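Local coordinates for rhodopsin (Rubrobacter xylanophilus, PDB 6KFQ), which acts as a proton pump, driven by light absorbed by a retinal chromophore held within its bundle of transmembrane helices, at residues L84-L89 / V210-L215; R148-A153 / T166-T171; I172-C177 / L206-G211. All coordinates share one frame; numbering follows the deposited sequence.

Contact 1: L84-L89 / V210-L215. With MPG ([(Z)-octadec-9-enyl] (2R)-2,3-bis(oxidanyl)propanoate), chain K.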
loop_
_atom_site.group_PDB
_atom_site.type_symbol
_atom_site.label_atom_id
_atom_site.label_comp_id
_atom_site.label_asym_id
_atom_site.label_seq_id
_atom_site.Cartn_x
_atom_site.Cartn_y
_atom_site.Cartn_z
ATOM N N LEU A 84 1.677 -5.715 7.109
ATOM C CA LEU A 84 2.496 -6.073 8.261
ATOM C C LEU A 84 2.325 -5.068 9.395
ATOM O O LEU A 84 2.159 -5.455 10.556
ATOM C CB LEU A 84 3.963 -6.175 7.847
ATOM C CG LEU A 84 4.910 -6.661 8.947
ATOM C CD1 LEU A 84 4.427 -7.987 9.548
ATOM C CD2 LEU A 84 6.327 -6.802 8.398
ATOM N N ASP A 85 2.392 -3.769 9.084
ATOM C CA ASP A 85 2.077 -2.759 10.094
ATOM C C ASP A 85 0.742 -3.058 10.776
ATOM O O ASP A 85 0.624 -2.965 12.004
ATOM C CB ASP A 85 2.028 -1.367 9.463
ATOM C CG ASP A 85 3.354 -0.634 9.529
ATOM O OD1 ASP A 85 4.245 -1.038 10.302
ATOM O OD2 ASP A 85 3.496 0.369 8.795
ATOM N N LEU A 86 -0.277 -3.419 9.993
ATOM C CA LEU A 86 -1.583 -3.672 10.583
ATOM C C LEU A 86 -1.561 -4.933 11.433
ATOM O O LEU A 86 -2.174 -4.972 12.505
ATOM C CB LEU A 86 -2.652 -3.779 9.491
ATOM C CG LEU A 86 -3.021 -2.518 8.715
ATOM C CD1 LEU A 86 -4.039 -2.833 7.612
ATOM C CD2 LEU A 86 -3.540 -1.427 9.638
ATOM N N CYS A 87 -0.853 -5.971 10.975
ATOM C CA CYS A 87 -0.732 -7.196 11.765
ATOM C C CYS A 87 -0.035 -6.937 13.098
ATOM O O CYS A 87 -0.447 -7.469 14.135
ATOM C CB CYS A 87 0.029 -8.260 10.978
ATOM S SG CYS A 87 -0.878 -8.966 9.577
ATOM N N LEU A 88 1.045 -6.150 13.085
ATOM C CA LEU A 88 1.796 -5.913 14.314
ATOM C C LEU A 88 1.010 -5.057 15.303
ATOM O O LEU A 88 1.191 -5.198 16.516
ATOM C CB LEU A 88 3.140 -5.267 13.980
ATOM C CG LEU A 88 4.016 -6.102 13.048
ATOM C CD1 LEU A 88 5.271 -5.335 12.654
ATOM C CD2 LEU A 88 4.381 -7.422 13.705
ATOM N N LEU A 89 0.144 -4.166 14.813
ATOM C CA LEU A 89 -0.785 -3.467 15.700
ATOM C C LEU A 89 -1.770 -4.433 16.347
ATOM O O LEU A 89 -1.965 -4.407 17.568
ATOM C CB LEU A 89 -1.560 -2.399 14.934
ATOM C CG LEU A 89 -0.850 -1.109 14.538
ATOM C CD1 LEU A 89 -1.841 -0.219 13.798
ATOM C CD2 LEU A 89 -0.280 -0.387 15.759
ATOM N N VAL A 210 1.813 7.993 3.253
ATOM C CA VAL A 210 2.197 9.086 4.140
ATOM C C VAL A 210 1.083 9.396 5.125
ATOM O O VAL A 210 1.341 9.613 6.309
ATOM C CB VAL A 210 2.592 10.329 3.323
ATOM C CG1 VAL A 210 2.887 11.509 4.273
ATOM C CG2 VAL A 210 3.808 10.026 2.472
ATOM N N GLY A 211 -0.170 9.418 4.663
ATOM C CA GLY A 211 -1.272 9.626 5.588
ATOM C C GLY A 211 -1.369 8.508 6.608
ATOM O O GLY A 211 -1.437 8.750 7.815
ATOM N N PHE A 212 -1.388 7.262 6.122
ATOM C CA PHE A 212 -1.300 6.087 6.984
ATOM C C PHE A 212 -0.153 6.214 7.981
ATOM O O PHE A 212 -0.355 6.109 9.197
ATOM C CB PHE A 212 -1.149 4.850 6.079
ATOM C CG PHE A 212 -1.100 3.516 6.790
ATOM C CD1 PHE A 212 0.077 3.067 7.365
ATOM C CD2 PHE A 212 -2.200 2.663 6.769
ATOM C CE1 PHE A 212 0.139 1.821 7.975
ATOM C CE2 PHE A 212 -2.138 1.398 7.362
ATOM C CZ PHE A 212 -0.977 0.988 7.969
ATOM N N GLY A 213 1.061 6.483 7.487
ATOM C CA GLY A 213 2.218 6.479 8.362
ATOM C C GLY A 213 2.208 7.601 9.379
ATOM O O GLY A 213 2.650 7.415 10.515
ATOM N N LEU A 214 1.711 8.775 8.989
ATOM C CA LEU A 214 1.569 9.874 9.944
ATOM C C LEU A 214 0.641 9.489 11.087
ATOM O O LEU A 214 0.949 9.733 12.259
ATOM C CB LEU A 214 1.040 11.114 9.235
ATOM C CG LEU A 214 2.073 11.989 8.538
ATOM C CD1 LEU A 214 1.389 13.019 7.650
ATOM C CD2 LEU A 214 2.948 12.678 9.590
ATOM N N LEU A 215 -0.508 8.892 10.758
ATOM C CA LEU A 215 -1.453 8.462 11.781
ATOM C C LEU A 215 -0.859 7.378 12.670
ATOM O O LEU A 215 -1.016 7.418 13.895
ATOM C CB LEU A 215 -2.740 7.972 11.122
ATOM C CG LEU A 215 -3.552 9.051 10.412
ATOM C CD1 LEU A 215 -4.713 8.437 9.646
ATOM C CD2 LEU A 215 -4.036 10.105 11.407
HETATM C C15 MPG K . -3.727 11.591 7.411
HETATM C C16 MPG K . -5.031 11.769 6.674
HETATM C C17 MPG K . -5.431 10.609 5.806
HETATM C C18 MPG K . -6.717 10.849 5.050
#
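F212 swings its ring across to D85 and L86 because its CG stands anti to the backbone N (chi1 -178°), which carries the phenyl group straight off helix 194-218. D85 answers with an off-staggered first torsion (chi1 -92°) that brings its carboxylate up beside that ring. In the seven-helix bundle of a microbial rhodopsin, the contact joins helix 70-90 to the last transmembrane helix, 194-218. The backbones stay well apart, D85 CA lying 9.4 Å from G213 CA, and the phenyl ring bridges the gap. It meets the other helix rim first: D85 OD2 comes to 3.7 Å from F212 CE1, near the ring plane, and carboxylate and ring are almost coplanar, 14° apart. The oxygen therefore faces the C-H at CE1, whose slight positive polarity should suit it. Its hydrogen bond goes elsewhere, to the hydroxyl of T38. D85 probably lies where bacteriorhodopsin carries its cytoplasmic proton donor, and F212 would then help wall that site in with hydrocarbon. L167 and T171 of helix 158-184 pack against L86 and F212 respectively. On another side of helix 194-218 a lipid tail lies on the backbone, G211 CA being 3.6 Å from C15 of the MPG in chain K. Back at the ring, one methyl of L86 straddles a rim bond, with CD2 3.9 Å from both F212 CE2 and F212 CZ.

Contact 2: R148-A153 / T166-T171. With MPG ([(Z)-octadec-9-enyl] (2R)-2,3-bis(oxidanyl)propanoate), chain F; MPG ([(Z)-octadec-9-enyl] (2R)-2,3-bis(oxidanyl)propanoate), chain J; SO4 (sulfate ion), chain S.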
loop_
_atom_site.group_PDB
_atom_site.type_symbol
_atom_site.label_atom_id
_atom_site.label_comp_id
_atom_site.label_asym_id
_atom_site.label_seq_id
_atom_site.Cartn_x
_atom_site.Cartn_y
_atom_site.Cartn_z
ATOM N N ARG A 148 -10.431 -11.405 10.852
ATOM C CA ARG A 148 -9.431 -11.801 11.839
ATOM C C ARG A 148 -8.835 -10.627 12.600
ATOM O O ARG A 148 -8.835 -10.626 13.834
ATOM C CB ARG A 148 -8.309 -12.587 11.154
ATOM C CG ARG A 148 -7.182 -13.011 12.077
ATOM C CD ARG A 148 -7.638 -14.068 13.070
ATOM N NE ARG A 148 -6.544 -14.454 13.950
ATOM C CZ ARG A 148 -5.712 -15.455 13.706
ATOM N NH1 ARG A 148 -5.860 -16.193 12.612
ATOM N NH2 ARG A 148 -4.739 -15.726 14.562
ATOM N N LEU A 149 -8.317 -9.616 11.899
ATOM C CA LEU A 149 -7.536 -8.596 12.599
ATOM C C LEU A 149 -8.406 -7.651 13.414
ATOM O O LEU A 149 -7.965 -7.178 14.468
ATOM C CB LEU A 149 -6.671 -7.814 11.612
ATOM C CG LEU A 149 -5.487 -8.586 11.033
ATOM C CD1 LEU A 149 -4.611 -7.669 10.194
ATOM C CD2 LEU A 149 -4.689 -9.249 12.143
ATOM N N PHE A 150 -9.628 -7.347 12.961
ATOM C CA PHE A 150 -10.499 -6.508 13.784
ATOM C C PHE A 150 -10.812 -7.193 15.105
ATOM O O PHE A 150 -10.884 -6.541 16.154
ATOM C CB PHE A 150 -11.791 -6.170 13.038
ATOM C CG PHE A 150 -11.695 -4.933 12.183
ATOM C CD1 PHE A 150 -11.240 -5.014 10.879
ATOM C CD2 PHE A 150 -12.056 -3.688 12.691
ATOM C CE1 PHE A 150 -11.145 -3.879 10.081
ATOM C CE2 PHE A 150 -11.968 -2.546 11.900
ATOM C CZ PHE A 150 -11.513 -2.644 10.592
ATOM N N ALA A 151 -11.001 -8.511 15.074
ATOM C CA ALA A 151 -11.255 -9.238 16.310
ATOM C C ALA A 151 -10.017 -9.265 17.196
ATOM O O ALA A 151 -10.115 -9.081 18.414
ATOM C CB ALA A 151 -11.729 -10.658 15.994
ATOM N N GLU A 152 -8.845 -9.499 16.601
ATOM C CA GLU A 152 -7.611 -9.497 17.375
ATOM C C GLU A 152 -7.369 -8.142 18.025
ATOM O O GLU A 152 -7.032 -8.065 19.211
ATOM C CB GLU A 152 -6.437 -9.872 16.476
ATOM C CG GLU A 152 -6.503 -11.308 15.959
ATOM C CD GLU A 152 -5.871 -12.292 16.918
ATOM O OE1 GLU A 152 -5.405 -11.859 17.995
ATOM O OE2 GLU A 152 -5.831 -13.499 16.585
ATOM N N ALA A 153 -7.549 -7.061 17.261
ATOM C CA ALA A 153 -7.255 -5.730 17.782
ATOM C C ALA A 153 -8.187 -5.339 18.923
ATOM O O ALA A 153 -7.826 -4.499 19.758
ATOM C CB ALA A 153 -7.340 -4.701 16.653
ATOM N N THR A 166 -8.769 2.933 12.939
ATOM C CA THR A 166 -8.606 4.076 12.049
ATOM C C THR A 166 -7.800 3.700 10.812
ATOM O O THR A 166 -8.201 4.006 9.684
ATOM C CB THR A 166 -7.942 5.228 12.799
ATOM O OG1 THR A 166 -8.824 5.675 13.829
ATOM C CG2 THR A 166 -7.645 6.377 11.841
ATOM N N LEU A 167 -6.653 3.041 11.004
ATOM C CA LEU A 167 -5.816 2.690 9.862
ATOM C C LEU A 167 -6.479 1.631 8.992
ATOM O O LEU A 167 -6.319 1.636 7.764
ATOM C CB LEU A 167 -4.456 2.203 10.344
ATOM C CG LEU A 167 -3.591 3.256 11.045
ATOM C CD1 LEU A 167 -2.274 2.630 11.448
ATOM C CD2 LEU A 167 -3.375 4.468 10.153
ATOM N N ALA A 168 -7.198 0.695 9.608
ATOM C CA ALA A 168 -7.804 -0.378 8.827
ATOM C C ALA A 168 -8.937 0.149 7.954
ATOM O O ALA A 168 -9.073 -0.260 6.798
ATOM C CB ALA A 168 -8.298 -1.495 9.753
ATOM N N VAL A 169 -9.770 1.040 8.495
ATOM C CA VAL A 169 -10.822 1.652 7.688
ATOM C C VAL A 169 -10.210 2.505 6.593
ATOM O O VAL A 169 -10.642 2.455 5.434
ATOM C CB VAL A 169 -11.778 2.473 8.576
ATOM C CG1 VAL A 169 -12.757 3.241 7.728
ATOM C CG2 VAL A 169 -12.528 1.562 9.511
ATOM N N LEU A 170 -9.187 3.295 6.936
ATOM C CA LEU A 170 -8.495 4.083 5.920
ATOM C C LEU A 170 -7.960 3.196 4.806
ATOM O O LEU A 170 -8.074 3.519 3.617
ATOM C CB LEU A 170 -7.348 4.859 6.566
ATOM C CG LEU A 170 -6.479 5.638 5.580
ATOM C CD1 LEU A 170 -7.283 6.765 4.940
ATOM C CD2 LEU A 170 -5.252 6.208 6.280
ATOM N N THR A 171 -7.328 2.092 5.185
ATOM C CA THR A 171 -6.796 1.140 4.219
ATOM C C THR A 171 -7.898 0.576 3.331
ATOM O O THR A 171 -7.781 0.581 2.102
ATOM C CB THR A 171 -6.054 0.033 4.978
ATOM O OG1 THR A 171 -4.867 0.588 5.589
ATOM C CG2 THR A 171 -5.670 -1.128 4.078
HETATM C C4 MPG F . -15.368 -4.106 10.171
HETATM C C5 MPG F . -15.290 -2.657 9.756
HETATM C C6 MPG F . -15.302 -2.439 8.261
HETATM C C7 MPG F . -15.167 -0.983 7.832
HETATM C C8 MPG F . -15.325 -0.775 6.356
HETATM C C9 MPG F . -15.146 0.644 5.910
HETATM C C10 MPG F . -15.393 1.054 4.692
HETATM C C11 MPG F . -15.913 0.156 3.612
HETATM C C12 MPG F . -16.388 0.878 2.390
HETATM C C13 MPG F . -15.295 1.458 1.506
HETATM C C14 MPG F . -15.840 2.178 0.295
HETATM C C15 MPG F . -14.815 2.627 -0.719
HETATM C C16 MPG F . -15.428 3.341 -1.899
HETATM C C17 MPG F . -14.514 3.676 -3.047
HETATM C C18 MPG F . -15.226 4.339 -4.203
HETATM C C14 MPG J . -10.277 7.758 8.278
HETATM C C15 MPG J . -11.318 6.878 7.634
HETATM C C16 MPG J . -11.115 6.652 6.156
HETATM C C17 MPG J . -11.140 7.900 5.313
HETATM C C18 MPG J . -11.026 7.642 3.829
HETATM S S SO4 S . -2.662 -18.455 12.879
HETATM O O1 SO4 S . -3.921 -18.306 12.159
HETATM O O2 SO4 S . -1.530 -18.058 12.053
HETATM O O3 SO4 S . -2.715 -17.617 14.076
HETATM O O4 SO4 S . -2.468 -19.846 13.287
#
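F150 reaches over from the end of helix 124-153 and sets the far end of its ring on the methyl of A168, in lipid-facing packing between this helix and the next, 158-184, of the seven-helix bundle. F150 CZ lies 3.5 Å from A168 CB, and the methyl meets the ring obliquely. V169 CG2 stands looser, 4.5 Å from F150 CZ, at the ring edge and near its plane. A lipid tail packs over one face of the phenyl group: C4 of the MPG in chain F sits over its centre, and C5 of that tail is 3.9 Å from F150 CZ. V169 CG1 touches the same tail and that of the MPG in chain J.

No hydrogen bond crosses between the segments. Within 148-153, R148 bends at its second torsion (chi2 69°) and grips E152 side-on: R148 NE gives a 2.9 Å bond to E152 OE2 on that oxygen's anti lone pair, and R148 NH2 adds a more bent one of 3.2 Å. Both bonds run near the guanidinium plane, and the sulfate sulfur stands at its edge, with nearly straight bonds from R148 NH1 to O1 (175°) and from R148 NH2 to O3 (169°). A methionine in place of R148 would probably leave E152 OE2 without both of its guanidinium donors and the sulfate without two of its bonds. That anion, probably from the crystallisation liquor, is also bonded to N97 ND2 and the backbone N of F100.

Nearby, F164 of helix 158-184 meets F150 edge-to-face, L149 leans on C87 and A90 of helix 70-90, and L167 packs onto L215 of helix 194-218.

Contact 3: I172-C177 / L206-G211. With RET (retinal), chain R; MPG ([(Z)-octadec-9-enyl] (2R)-2,3-bis(oxidanyl)propanoate), chain F; MPG ([(Z)-octadec-9-enyl] (2R)-2,3-bis(oxidanyl)propanoate), chain K.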
loop_
_atom_site.group_PDB
_atom_site.type_symbol
_atom_site.label_atom_id
_atom_site.label_comp_id
_atom_site.label_asym_id
_atom_site.label_seq_id
_atom_site.Cartn_x
_atom_site.Cartn_y
_atom_site.Cartn_z
ATOM N N ILE A 172 -8.981 0.085 3.931
ATOM C CA ILE A 172 -10.035 -0.533 3.127
ATOM C C ILE A 172 -10.614 0.469 2.132
ATOM O O ILE A 172 -10.781 0.166 0.942
ATOM C CB ILE A 172 -11.119 -1.124 4.041
ATOM C CG1 ILE A 172 -10.563 -2.298 4.855
ATOM C CG2 ILE A 172 -12.322 -1.606 3.231
ATOM C CD1 ILE A 172 -11.526 -2.760 5.923
ATOM N N VAL A 173 -10.892 1.694 2.590
ATOM C CA VAL A 173 -11.470 2.704 1.704
ATOM C C VAL A 173 -10.520 3.021 0.559
ATOM O O VAL A 173 -10.916 3.040 -0.614
ATOM C CB VAL A 173 -11.836 3.970 2.496
ATOM C CG1 VAL A 173 -12.219 5.084 1.551
ATOM C CG2 VAL A 173 -12.983 3.665 3.467
ATOM N N LEU A 174 -9.258 3.299 0.880
ATOM C CA LEU A 174 -8.316 3.718 -0.155
ATOM C C LEU A 174 -7.982 2.569 -1.096
ATOM O O LEU A 174 -7.912 2.762 -2.313
ATOM C CB LEU A 174 -7.040 4.276 0.486
ATOM C CG LEU A 174 -7.159 5.618 1.215
ATOM C CD1 LEU A 174 -5.814 5.986 1.804
ATOM C CD2 LEU A 174 -7.634 6.722 0.281
ATOM N N TRP A 175 -7.781 1.361 -0.557
ATOM C CA TRP A 175 -7.352 0.272 -1.427
ATOM C C TRP A 175 -8.435 -0.103 -2.423
ATOM O O TRP A 175 -8.126 -0.508 -3.541
ATOM C CB TRP A 175 -6.944 -0.955 -0.613
ATOM C CG TRP A 175 -5.628 -0.819 0.129
ATOM C CD1 TRP A 175 -5.105 0.323 0.680
ATOM C CD2 TRP A 175 -4.679 -1.865 0.401
ATOM N NE1 TRP A 175 -3.892 0.047 1.281
ATOM C CE2 TRP A 175 -3.615 -1.289 1.132
ATOM C CE3 TRP A 175 -4.631 -3.233 0.103
ATOM C CZ2 TRP A 175 -2.514 -2.033 1.560
ATOM C CZ3 TRP A 175 -3.543 -3.970 0.526
ATOM C CH2 TRP A 175 -2.496 -3.373 1.245
ATOM N N ILE A 176 -9.703 0.007 -2.030
ATOM C CA ILE A 176 -10.793 -0.246 -2.963
ATOM C C ILE A 176 -10.736 0.719 -4.146
ATOM O O ILE A 176 -11.130 0.370 -5.266
ATOM C CB ILE A 176 -12.126 -0.183 -2.203
ATOM C CG1 ILE A 176 -12.286 -1.446 -1.350
ATOM C CG2 ILE A 176 -13.299 -0.030 -3.158
ATOM C CD1 ILE A 176 -13.431 -1.371 -0.402
ATOM N N CYS A 177 -10.196 1.925 -3.942
ATOM C CA CYS A 177 -10.131 2.870 -5.056
ATOM C C CYS A 177 -9.151 2.433 -6.144
ATOM O O CYS A 177 -9.309 2.838 -7.303
ATOM C CB CYS A 177 -9.746 4.264 -4.549
ATOM S SG CYS A 177 -11.013 4.988 -3.480
ATOM N N LEU A 206 -0.152 8.737 -1.681
ATOM C CA LEU A 206 0.278 9.612 -0.595
ATOM C C LEU A 206 -0.593 9.421 0.641
ATOM O O LEU A 206 -0.085 9.387 1.768
ATOM C CB LEU A 206 0.261 11.066 -1.062
ATOM C CG LEU A 206 1.401 11.415 -2.016
ATOM C CD1 LEU A 206 1.156 12.760 -2.661
ATOM C CD2 LEU A 206 2.733 11.423 -1.273
ATOM N N LEU A 207 -1.903 9.267 0.448
ATOM C CA LEU A 207 -2.790 9.025 1.582
ATOM C C LEU A 207 -2.536 7.652 2.194
ATOM O O LEU A 207 -2.429 7.511 3.418
ATOM C CB LEU A 207 -4.246 9.153 1.135
ATOM C CG LEU A 207 -4.674 10.545 0.649
ATOM C CD1 LEU A 207 -6.130 10.489 0.176
ATOM C CD2 LEU A 207 -4.490 11.600 1.760
ATOM N N ALA A 208 -2.441 6.622 1.351
ATOM C CA ALA A 208 -2.306 5.250 1.833
ATOM C C ALA A 208 -0.945 4.958 2.449
ATOM O O ALA A 208 -0.812 3.936 3.144
ATOM C CB ALA A 208 -2.581 4.271 0.679
ATOM N N LYS A 209 0.053 5.829 2.237
ATOM C CA LYS A 209 1.400 5.623 2.765
ATOM C C LYS A 209 1.818 6.740 3.708
ATOM O O LYS A 209 2.165 6.462 4.860
ATOM C CB LYS A 209 2.421 5.484 1.623
ATOM C CG LYS A 209 2.233 4.212 0.766
ATOM C CD LYS A 209 3.312 4.046 -0.304
ATOM C CE LYS A 209 3.186 2.690 -1.009
ATOM N NZ LYS A 209 2.145 2.694 -2.073
ATOM N N VAL A 210 1.813 7.993 3.253
ATOM C CA VAL A 210 2.197 9.086 4.140
ATOM C C VAL A 210 1.083 9.396 5.125
ATOM O O VAL A 210 1.341 9.613 6.309
ATOM C CB VAL A 210 2.592 10.329 3.323
ATOM C CG1 VAL A 210 2.887 11.509 4.273
ATOM C CG2 VAL A 210 3.808 10.026 2.472
ATOM N N GLY A 211 -0.170 9.418 4.663
ATOM C CA GLY A 211 -1.272 9.626 5.588
ATOM C C GLY A 211 -1.369 8.508 6.608
ATOM O O GLY A 211 -1.437 8.750 7.815
HETATM C C1 RET R . -4.930 -3.624 -9.085
HETATM C C2 RET R . -5.509 -4.081 -10.431
HETATM C C3 RET R . -6.161 -5.447 -10.416
HETATM C C4 RET R . -7.245 -5.528 -9.359
HETATM C C5 RET R . -6.874 -4.876 -8.046
HETATM C C6 RET R . -5.789 -4.095 -7.894
HETATM C C7 RET R . -5.508 -3.502 -6.594
HETATM C C8 RET R . -4.430 -2.797 -6.155
HETATM C C9 RET R . -4.185 -2.210 -4.858
HETATM C C10 RET R . -3.128 -1.390 -4.712
HETATM C C11 RET R . -2.699 -0.710 -3.524
HETATM C C12 RET R . -1.604 0.044 -3.535
HETATM C C13 RET R . -1.035 0.771 -2.424
HETATM C C14 RET R . 0.155 1.393 -2.598
HETATM C C15 RET R . 0.909 2.133 -1.627
HETATM C C16 RET R . -3.505 -4.187 -8.983
HETATM C C17 RET R . -4.854 -2.088 -9.182
HETATM C C18 RET R . -7.737 -5.349 -6.907
HETATM C C19 RET R . -5.134 -2.520 -3.735
HETATM C C20 RET R . -1.781 0.769 -1.119
HETATM C C4 MPG F . -15.368 -4.106 10.171
HETATM C C5 MPG F . -15.290 -2.657 9.756
HETATM C C6 MPG F . -15.302 -2.439 8.261
HETATM C C7 MPG F . -15.167 -0.983 7.832
HETATM C C8 MPG F . -15.325 -0.775 6.356
HETATM C C9 MPG F . -15.146 0.644 5.910
HETATM C C10 MPG F . -15.393 1.054 4.692
HETATM C C11 MPG F . -15.913 0.156 3.612
HETATM C C12 MPG F . -16.388 0.878 2.390
HETATM C C13 MPG F . -15.295 1.458 1.506
HETATM C C14 MPG F . -15.840 2.178 0.295
HETATM C C15 MPG F . -14.815 2.627 -0.719
HETATM C C16 MPG F . -15.428 3.341 -1.899
HETATM C C17 MPG F . -14.514 3.676 -3.047
HETATM C C18 MPG F . -15.226 4.339 -4.203
HETATM C C15 MPG K . -3.727 11.591 7.411
HETATM C C16 MPG K . -5.031 11.769 6.674
HETATM C C17 MPG K . -5.431 10.609 5.806
HETATM C C18 MPG K . -6.717 10.849 5.050
HETATM O O HOH W 1 -2.888 1.917 3.390
#
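This is a buried helix-helix contact at the retinal pocket, where L174 and W175 of helix 158-184 meet L207 and A208 of helix 194-218, the helix that bears the chromophore. In the seven-helix fold of the microbial rhodopsins these two helices succeed each other in the chain; their short segments run roughly antiparallel, at 142°, with axes 10.0 Å apart. L174 does most of the apolar work. Its CD1 methyl is pushed against the opposing backbone, 3.5 Å from A208 N and 3.8 Å from A208 CB, while its side chain crosses that of L207 at about a right angle. The small methyl of A208 probably helps to allow this approach.

W175 forms a wall of the pocket. Its indole lays one face over the retinal methyl C20, which is offset toward the ring's rim, 3.3 Å from W175 NE1; A208 CB also borders that methyl. The indole N-H is turned to water 1, giving it a 3.0 Å bond from W175 NE1, and the water in turn donates to A208 O at 2.9 Å. The two helices are thereby tied by a water bridge next to the chromophore, as in bacteriorhodopsin.

That carbonyl belongs to a wider, pi-type turn at 206-211, in which G211 N bonds L206 O at 2.9 Å and the bond from V210 N to the same oxygen, L206 O, is weak. The turn probably helps to direct A208 O to the water. Within it, K209 extends toward D74 and T78 of helix 70-90, then bends at its last torsion (chi4 81°), placing K209 NZ in the retinal Schiff base, the 1.4 Å covalent link to retinal C15.

Contacts 1 and 3 are buried in the bundle and share helix 194-218, overlapping at V210 and G211; contact 2 lies nearer the rim, on helix 158-184, which contact 3 also uses. Their chemistry follows this placing. Contact 3, at the chromophore, combines leucine packing with a water bridge and a covalent link, contact 1 sets a carboxylate and a leucine round one phenyl ring, and contact 2 pairs lipid-covered hydrocarbon with a salt bridge and a bound anion. L89 of contact 1 packs its CD1 on L167 CD1 of contact 2, and F212 N probably bonds L207 O of contact 3, making the three continuous.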